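Local coordinates for RidA family protein (Mycobacterium tuberculosis, PDB 3I7T) that is of unknown function but belongs to the YjgF/YER057c/UK114 (RidA) family and forms the homotrimer in which that family is usually found, at residues 41-44 with 45-48; 52-55 with 56-60; 76-79 with 80-83. One frame throughout, in Å; residues are numbered along the deposited sequence.

Contact 1: residues 41-44 with 45-48; sequences IAAQ and TRDA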
ATOM      1  N   ILE A  41       7.498  19.838  -7.756  1.00  9.33           N
ATOM      2  CA  ILE A  41       7.531  18.421  -7.450  1.00  8.59           C
ATOM      3  C   ILE A  41       8.900  17.930  -6.985  1.00  8.34           C
ATOM      4  O   ILE A  41       8.980  17.160  -6.037  1.00  8.26           O
ATOM      5  CB  ILE A  41       6.905  17.522  -8.562  1.00  8.76           C
ATOM      6  CG1 ILE A  41       6.200  16.318  -7.900  1.00  8.67           C
ATOM      7  CG2 ILE A  41       7.941  17.128  -9.623  1.00  8.89           C
ATOM      8  CD1 ILE A  41       5.643  15.273  -8.864  1.00  9.48           C
ATOM      9  N   ALA A  42       9.981  18.387  -7.608  1.00  7.97           N
ATOM     10  CA  ALA A  42      11.303  17.954  -7.160  1.00  7.65           C
ATOM     11  C   ALA A  42      11.558  18.320  -5.697  1.00  7.43           C
ATOM     12  O   ALA A  42      11.939  17.468  -4.915  1.00  6.50           O
ATOM     13  CB  ALA A  42      12.403  18.514  -8.046  1.00  7.55           C
ATOM     14  N   ALA A  43      11.351  19.585  -5.335  1.00  7.38           N
ATOM     15  CA  ALA A  43      11.621  20.026  -3.967  1.00  7.37           C
ATOM     16  C   ALA A  43      10.765  19.273  -2.955  1.00  7.08           C
ATOM     17  O   ALA A  43      11.232  18.909  -1.875  1.00  7.44           O
ATOM     18  CB  ALA A  43      11.399  21.523  -3.847  1.00  7.23           C
ATOM     19  N   GLN A  44       9.499  19.053  -3.305  1.00  6.66           N
ATOM     20  CA  GLN A  44       8.567  18.331  -2.440  1.00  6.57           C
ATOM     21  C   GLN A  44       8.981  16.879  -2.258  1.00  6.93           C
ATOM     22  O   GLN A  44       8.873  16.333  -1.160  1.00  6.54           O
ATOM     23  CB  GLN A  44       7.149  18.411  -2.998  1.00  5.78           C
ATOM     24  CG  GLN A  44       6.534  19.813  -2.888  1.00  5.68           C
ATOM     25  CD  GLN A  44       5.035  19.794  -3.124  1.00  5.17           C
ATOM     26  OE1 GLN A  44       4.420  18.726  -3.241  1.00  3.89           O
ATOM     27  NE2 GLN A  44       4.437  20.977  -3.209  1.00  5.72           N
ATOM     28  N   THR A  45       9.457  16.245  -3.328  1.00  7.03           N
ATOM     29  CA  THR A  45       9.979  14.877  -3.190  1.00  7.16           C
ATOM     30  C   THR A  45      11.196  14.825  -2.262  1.00  7.08           C
ATOM     31  O   THR A  45      11.279  13.970  -1.389  1.00  6.93           O
ATOM     32  CB  THR A  45      10.341  14.279  -4.557  1.00  7.22           C
ATOM     33  OG1 THR A  45       9.225  14.442  -5.433  1.00  7.21           O
ATOM     34  CG2 THR A  45      10.631  12.804  -4.417  1.00  6.51           C
ATOM     35  N   ARG A  46      12.140  15.742  -2.443  1.00  7.54           N
ATOM     36  CA  ARG A  46      13.321  15.750  -1.589  1.00  7.79           C
ATOM     37  C   ARG A  46      12.916  15.932  -0.134  1.00  7.58           C
ATOM     38  O   ARG A  46      13.421  15.246   0.753  1.00  7.05           O
ATOM     39  CB  ARG A  46      14.310  16.840  -2.010  1.00  8.51           C
ATOM     40  CG  ARG A  46      15.029  16.539  -3.333  1.00 10.84           C
ATOM     41  CD  ARG A  46      16.209  17.497  -3.586  1.00 13.80           C
ATOM     42  NE  ARG A  46      15.789  18.893  -3.473  1.00 17.09           N
ATOM     43  CZ  ARG A  46      15.442  19.666  -4.500  1.00 17.88           C
ATOM     44  NH1 ARG A  46      15.472  19.194  -5.744  1.00 17.35           N
ATOM     45  NH2 ARG A  46      15.068  20.917  -4.281  1.00 17.77           N
ATOM     46  N   ASP A  47      11.992  16.852   0.105  1.00  7.31           N
ATOM     47  CA  ASP A  47      11.563  17.158   1.468  1.00  7.15           C
ATOM     48  C   ASP A  47      10.776  16.006   2.083  1.00  6.79           C
ATOM     49  O   ASP A  47      10.894  15.725   3.284  1.00  6.45           O
ATOM     50  CB  ASP A  47      10.745  18.453   1.488  1.00  6.82           C
ATOM     51  CG  ASP A  47      10.647  19.058   2.878  1.00  8.25           C
ATOM     52  OD1 ASP A  47      11.715  19.307   3.494  1.00  9.90           O
ATOM     53  OD2 ASP A  47       9.514  19.270   3.360  1.00  8.34           O
ATOM     54  N   ALA A  48       9.979  15.317   1.266  1.00  6.62           N
ATOM     55  CA  ALA A  48       9.242  14.153   1.761  1.00  5.90           C
ATOM     56  C   ALA A  48      10.221  13.072   2.177  1.00  6.08           C
ATOM     57  O   ALA A  48      10.021  12.401   3.186  1.00  5.05           O
ATOM     58  CB  ALA A  48       8.250  13.627   0.713  1.00  6.38           C
TER
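T45 turns its hydroxyl back one turn and gives its hydrogen to the carbonyl of I41, OG1 to O 2.8 Å. The same oxygen takes the backbone N-H of T45, at 2.9 Å from N to O, so two donors grip it. They arrive from opposite faces of the carbonyl plane, the hydroxyl standing well above it at 38°. What puts OG1 there is a first torsion of -51°, which sets the hydroxyl beside the backbone N and leaves CG2 anti to it. R46 also bends at chi3 (-53°) and lays one face of the guanidinium over the backbone of A42 and A43, with NH2 3.6 Å from A43 CA and NH1 3.9 Å from A42 CB. Beneath run ordinary i to i+4 bonds, such as A48 N to Q44 O at 2.9 Å. Further out, the amide of Q44 is bound by backbone atoms of G38, G109 and L111, while D47 makes a salt bridge with R51 and accepts from S37 N. I41 packs on helix 79-90 and L111, A48 on strand 112-119, T45 on both helix and strand. These first two turns of helix 41-58 lie on the mixed sheet of the YjgF-like alpha/beta fold.

Contact 2: residues 52-55 with 56-60; sequences IEIA and LGQAG
I52 and L56, one turn apart, lie side by side and point the same way, with I52 CG2 against L56 CD1 at 3.7 Å. The branch that touches is the one anti to the backbone N of I52, while the CG1 branch leads off from L56. L56 CG also comes within 3.1 Å of I52 O, a tight approach. A second pair, I54 and Q58, runs alongside on an exposed flank: there the amide oxygen OE1 of Q58 meets I54 CG2 at 3.5 Å. Backbone bonds hold both pairs in step. L56 N gives a nearly straight bond to I52 O (2.8 Å, 170° at the hydrogen), and Q58 N bonds I54 O at 3.1 Å. By A59 N to A55 O the bond is weak, and A59 N has a shorter one to L56 O, 2.8 Å. Here the helix ends in a Schellman motif: G60, with positive phi (70°), is the C' residue, its N bonded to G57 O at 3.1 Å, while A61 N reaches back to L56 O. Outside, I52 packs on T34, I114 and A116 of the sheet, L56 on V29 and V31. The carbonyl of A59 accepts a hydrogen bond from R24 NH1.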
ATOM      1  N   ILE A  52      10.920  11.317   5.862  1.00  5.04           N
ATOM      2  CA  ILE A  52      10.995   9.864   6.041  1.00  5.27           C
ATOM      3  C   ILE A  52      12.265   9.441   6.785  1.00  5.34           C
ATOM      4  O   ILE A  52      12.200   8.650   7.729  1.00  5.44           O
ATOM      5  CB  ILE A  52      10.863   9.154   4.698  1.00  4.91           C
ATOM      6  CG1 ILE A  52       9.426   9.337   4.217  1.00  5.02           C
ATOM      7  CG2 ILE A  52      11.218   7.658   4.820  1.00  5.04           C
ATOM      8  CD1 ILE A  52       9.167   8.918   2.803  1.00  5.54           C
ATOM      9  N   GLU A  53      13.413   9.974   6.364  1.00  5.63           N
ATOM     10  CA  GLU A  53      14.676   9.717   7.047  1.00  6.34           C
ATOM     11  C   GLU A  53      14.615  10.122   8.522  1.00  6.25           C
ATOM     12  O   GLU A  53      15.026   9.360   9.388  1.00  7.09           O
ATOM     13  CB  GLU A  53      15.822  10.458   6.352  1.00  6.62           C
ATOM     14  CG  GLU A  53      17.194  10.064   6.886  1.00  9.50           C
ATOM     15  CD  GLU A  53      18.361  10.556   6.020  1.00 14.08           C
ATOM     16  OE1 GLU A  53      18.332  11.712   5.552  1.00 16.03           O
ATOM     17  OE2 GLU A  53      19.332   9.793   5.841  1.00 15.10           O
ATOM     18  N   ILE A  54      14.096  11.316   8.800  1.00  5.75           N
ATOM     19  CA  ILE A  54      13.998  11.808  10.169  1.00  6.06           C
ATOM     20  C   ILE A  54      13.139  10.865  11.016  1.00  5.79           C
ATOM     21  O   ILE A  54      13.496  10.523  12.160  1.00  6.30           O
ATOM     22  CB  ILE A  54      13.399  13.232  10.209  1.00  5.97           C
ATOM     23  CG1 ILE A  54      14.344  14.233   9.535  1.00  5.80           C
ATOM     24  CG2 ILE A  54      13.101  13.663  11.652  1.00  7.00           C
ATOM     25  CD1 ILE A  54      13.741  15.642   9.434  1.00  4.90           C
ATOM     26  N   ALA A  55      12.015  10.427  10.462  1.00  5.22           N
ATOM     27  CA  ALA A  55      11.120   9.541  11.194  1.00  5.02           C
ATOM     28  C   ALA A  55      11.799   8.195  11.414  1.00  4.63           C
ATOM     29  O   ALA A  55      11.829   7.673  12.532  1.00  4.93           O
ATOM     30  CB  ALA A  55       9.792   9.380  10.463  1.00  4.48           C
ATOM     31  N   LEU A  56      12.386   7.659  10.351  1.00  4.27           N
ATOM     32  CA  LEU A  56      13.170   6.433  10.453  1.00  4.51           C
ATOM     33  C   LEU A  56      14.239   6.491  11.541  1.00  4.64           C
ATOM     34  O   LEU A  56      14.362   5.567  12.358  1.00  5.14           O
ATOM     35  CB  LEU A  56      13.822   6.111   9.096  1.00  4.40           C
ATOM     36  CG  LEU A  56      12.853   5.618   8.023  1.00  2.93           C
ATOM     37  CD1 LEU A  56      13.555   5.426   6.668  1.00  3.84           C
ATOM     38  CD2 LEU A  56      12.208   4.312   8.500  1.00  3.61           C
ATOM     39  N   GLY A  57      15.023   7.569  11.545  1.00  5.41           N
ATOM     40  CA  GLY A  57      16.148   7.701  12.472  1.00  5.24           C
ATOM     41  C   GLY A  57      15.659   7.724  13.904  1.00  6.21           C
ATOM     42  O   GLY A  57      16.282   7.153  14.807  1.00  5.32           O
ATOM     43  N   GLN A  58      14.525   8.369  14.128  1.00  6.85           N
ATOM     44  CA  GLN A  58      13.922   8.333  15.451  1.00  8.36           C
ATOM     45  C   GLN A  58      13.361   6.964  15.862  1.00  8.51           C
ATOM     46  O   GLN A  58      13.132   6.712  17.048  1.00  8.89           O
ATOM     47  CB  GLN A  58      12.878   9.430  15.576  1.00  9.09           C
ATOM     48  CG  GLN A  58      13.513  10.814  15.601  1.00 11.79           C
ATOM     49  CD  GLN A  58      12.485  11.901  15.713  1.00 14.94           C
ATOM     50  OE1 GLN A  58      12.028  12.442  14.708  1.00 17.57           O
ATOM     51  NE2 GLN A  58      12.089  12.212  16.936  1.00 16.07           N
ATOM     52  N   ALA A  59      13.184   6.083  14.887  1.00  8.56           N
ATOM     53  CA  ALA A  59      12.801   4.692  15.128  1.00  8.05           C
ATOM     54  C   ALA A  59      14.004   3.736  15.016  1.00  7.81           C
ATOM     55  O   ALA A  59      13.830   2.522  14.878  1.00  8.13           O
ATOM     56  CB  ALA A  59      11.674   4.269  14.172  1.00  7.79           C
ATOM     57  N   GLY A  60      15.223   4.269  15.078  1.00  7.49           N
ATOM     58  CA  GLY A  60      16.406   3.417  15.011  1.00  6.34           C
ATOM     59  C   GLY A  60      16.667   2.774  13.651  1.00  6.57           C
ATOM     60  O   GLY A  60      17.290   1.715  13.569  1.00  6.54           O
TER

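Contact 3: residues 76-79 with 80-83; sequences ISRW and REVG
W79 and R80 are neighbours whose side chains run side by side, and R80 is the one to follow. Its CB lies 3.7 Å from the carbonyl carbon C of W79. CG then comes over the indole: it stands 3.6 Å from the centroid of the six-membered ring and only 8° off the ring normal, a CH-pi contact. From CG to NE the chain is extended, and NE passes 3.7 Å from W79 CZ2. At the tip the guanidinium lies with CZ 3.6 Å from W79 CH2, that carbon being over the centre of its face, and NH2 ends 3.7 Å from the same CH2. The two planes are 42° apart, not stacked flat. The indole can come alongside because its CG sits between the backbone N and the carbonyl carbon (chi1 69°). A water donates to S77 O and accepts from R80 N, its oxygen 2.8 Å from that N, over the same indole face as R80 CG. R78 holds the N-cap position; its O takes a weak bond from E81 N, and the first full-turn bond is G83 N to W79 O at 2.8 Å. The R78 guanidinium makes a salt bridge with D40. F13 and I106 of the second subunit meet W79, and A16 of that subunit packs on R80. This is the N-terminal start of helix 79-90 at a subunit interface of the YjgF-family trimer.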
ATOM      1  N   ILE A  76       1.494  12.221 -13.076  1.00  7.47           N
ATOM      2  CA  ILE A  76       2.477  11.169 -13.325  1.00  7.81           C
ATOM      3  C   ILE A  76       3.311  11.452 -14.585  1.00  8.23           C
ATOM      4  O   ILE A  76       4.329  10.798 -14.836  1.00  8.14           O
ATOM      5  CB  ILE A  76       1.823   9.754 -13.385  1.00  7.66           C
ATOM      6  CG1 ILE A  76       2.855   8.670 -13.018  1.00  7.81           C
ATOM      7  CG2 ILE A  76       1.167   9.505 -14.745  1.00  7.31           C
ATOM      8  CD1 ILE A  76       2.239   7.397 -12.569  1.00  6.20           C
ATOM      9  N   SER A  77       2.891  12.431 -15.379  1.00  8.49           N
ATOM     10  CA  SER A  77       3.706  12.816 -16.522  1.00  8.94           C
ATOM     11  C   SER A  77       5.014  13.448 -16.039  1.00  9.35           C
ATOM     12  O   SER A  77       5.963  13.611 -16.815  1.00  9.39           O
ATOM     13  CB  SER A  77       2.943  13.746 -17.475  1.00  8.81           C
ATOM     14  OG  SER A  77       2.972  15.088 -17.036  1.00  9.42           O
ATOM     15  N   ARG A  78       5.065  13.792 -14.754  1.00 10.00           N
ATOM     16  CA  ARG A  78       6.274  14.356 -14.161  1.00 10.33           C
ATOM     17  C   ARG A  78       7.079  13.311 -13.384  1.00 10.32           C
ATOM     18  O   ARG A  78       7.832  13.651 -12.479  1.00 10.08           O
ATOM     19  CB  ARG A  78       5.931  15.553 -13.265  1.00 10.66           C
ATOM     20  CG  ARG A  78       5.255  16.703 -14.007  1.00 11.70           C
ATOM     21  CD  ARG A  78       5.146  17.954 -13.139  1.00 14.08           C
ATOM     22  NE  ARG A  78       4.087  17.839 -12.129  1.00 15.24           N
ATOM     23  CZ  ARG A  78       3.855  18.735 -11.169  1.00 13.56           C
ATOM     24  NH1 ARG A  78       4.612  19.830 -11.066  1.00 15.64           N
ATOM     25  NH2 ARG A  78       2.868  18.535 -10.315  1.00 11.61           N
ATOM     26  N   TRP A  79       6.934  12.042 -13.763  1.00 10.79           N
ATOM     27  CA  TRP A  79       7.572  10.944 -13.034  1.00 11.01           C
ATOM     28  C   TRP A  79       9.090  11.050 -12.988  1.00 11.15           C
ATOM     29  O   TRP A  79       9.716  10.555 -12.053  1.00 11.36           O
ATOM     30  CB  TRP A  79       7.152   9.578 -13.593  1.00 11.24           C
ATOM     31  CG  TRP A  79       7.685   9.271 -14.968  1.00 11.87           C
ATOM     32  CD1 TRP A  79       7.082   9.550 -16.163  1.00 12.53           C
ATOM     33  CD2 TRP A  79       8.918   8.615 -15.286  1.00 12.77           C
ATOM     34  NE1 TRP A  79       7.867   9.110 -17.204  1.00 12.02           N
ATOM     35  CE2 TRP A  79       9.001   8.537 -16.694  1.00 12.56           C
ATOM     36  CE3 TRP A  79       9.966   8.097 -14.518  1.00 13.41           C
ATOM     37  CZ2 TRP A  79      10.087   7.958 -17.353  1.00 12.64           C
ATOM     38  CZ3 TRP A  79      11.049   7.519 -15.179  1.00 14.74           C
ATOM     39  CH2 TRP A  79      11.098   7.460 -16.585  1.00 13.27           C
ATOM     40  N   ARG A  80       9.683  11.693 -13.987  1.00 11.21           N
ATOM     41  CA  ARG A  80      11.136  11.797 -14.033  1.00 11.54           C
ATOM     42  C   ARG A  80      11.731  12.734 -13.004  1.00 10.92           C
ATOM     43  O   ARG A  80      12.791  12.455 -12.470  1.00 11.14           O
ATOM     44  CB  ARG A  80      11.613  12.179 -15.427  1.00 11.96           C
ATOM     45  CG  ARG A  80      12.036  10.979 -16.227  1.00 14.24           C
ATOM     46  CD  ARG A  80      12.685  11.370 -17.535  1.00 16.79           C
ATOM     47  NE  ARG A  80      12.867  10.182 -18.360  1.00 19.93           N
ATOM     48  CZ  ARG A  80      13.800   9.260 -18.137  1.00 21.21           C
ATOM     49  NH1 ARG A  80      14.646   9.398 -17.121  1.00 21.75           N
ATOM     50  NH2 ARG A  80      13.888   8.201 -18.931  1.00 21.57           N
ATOM     51  N   GLU A  81      11.054  13.845 -12.734  1.00 10.60           N
ATOM     52  CA  GLU A  81      11.496  14.785 -11.715  1.00 10.41           C
ATOM     53  C   GLU A  81      11.504  14.082 -10.362  1.00  9.87           C
ATOM     54  O   GLU A  81      12.405  14.287  -9.545  1.00  9.58           O
ATOM     55  CB  GLU A  81      10.574  16.016 -11.671  1.00 11.00           C
ATOM     56  CG  GLU A  81      10.883  17.114 -12.706  1.00 12.42           C
ATOM     57  CD  GLU A  81      10.205  18.471 -12.378  1.00 16.00           C
ATOM     58  OE1 GLU A  81      10.658  19.206 -11.451  1.00 14.40           O
ATOM     59  OE2 GLU A  81       9.213  18.804 -13.069  1.00 17.19           O
ATOM     60  N   VAL A  82      10.491  13.250 -10.133  1.00  9.12           N
ATOM     61  CA  VAL A  82      10.357  12.524  -8.877  1.00  8.35           C
ATOM     62  C   VAL A  82      11.374  11.390  -8.814  1.00  8.44           C
ATOM     63  O   VAL A  82      12.102  11.250  -7.832  1.00  8.16           O
ATOM     64  CB  VAL A  82       8.928  11.960  -8.697  1.00  8.07           C
ATOM     65  CG1 VAL A  82       8.829  11.165  -7.416  1.00  7.49           C
ATOM     66  CG2 VAL A  82       7.934  13.084  -8.675  1.00  7.52           C
ATOM     67  N   GLY A  83      11.436  10.594  -9.880  1.00  8.01           N
ATOM     68  CA  GLY A  83      12.404   9.504  -9.961  1.00  8.39           C
ATOM     69  C   GLY A  83      13.846   9.908  -9.701  1.00  8.27           C
ATOM     70  O   GLY A  83      14.577   9.196  -9.020  1.00  9.10           O
TER
HETATM   71  O   HOH W   1       8.715  12.625 -16.450  1.00 11.68           O

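Going from the N terminus, the chain leaves strand 28-35, turns into helix 41-58, and contact 1 lies in its first turns. Contact 2 follows on the same helix, its centre about 17 Å from that of contact 1, and carries the chain out toward strand 66-73. After that strand, contact 3 opens helix 79-90. Each contact is local and closes within its own run of chain, so the three follow in series, with no nesting or crossing. Contacts 1 and 3 meet where the two helices pack, I41 CD1 lying against V82 CG2. Contacts 2 and 3 sit on opposite sides of the chain's centre, their nearest atoms about 10 Å apart.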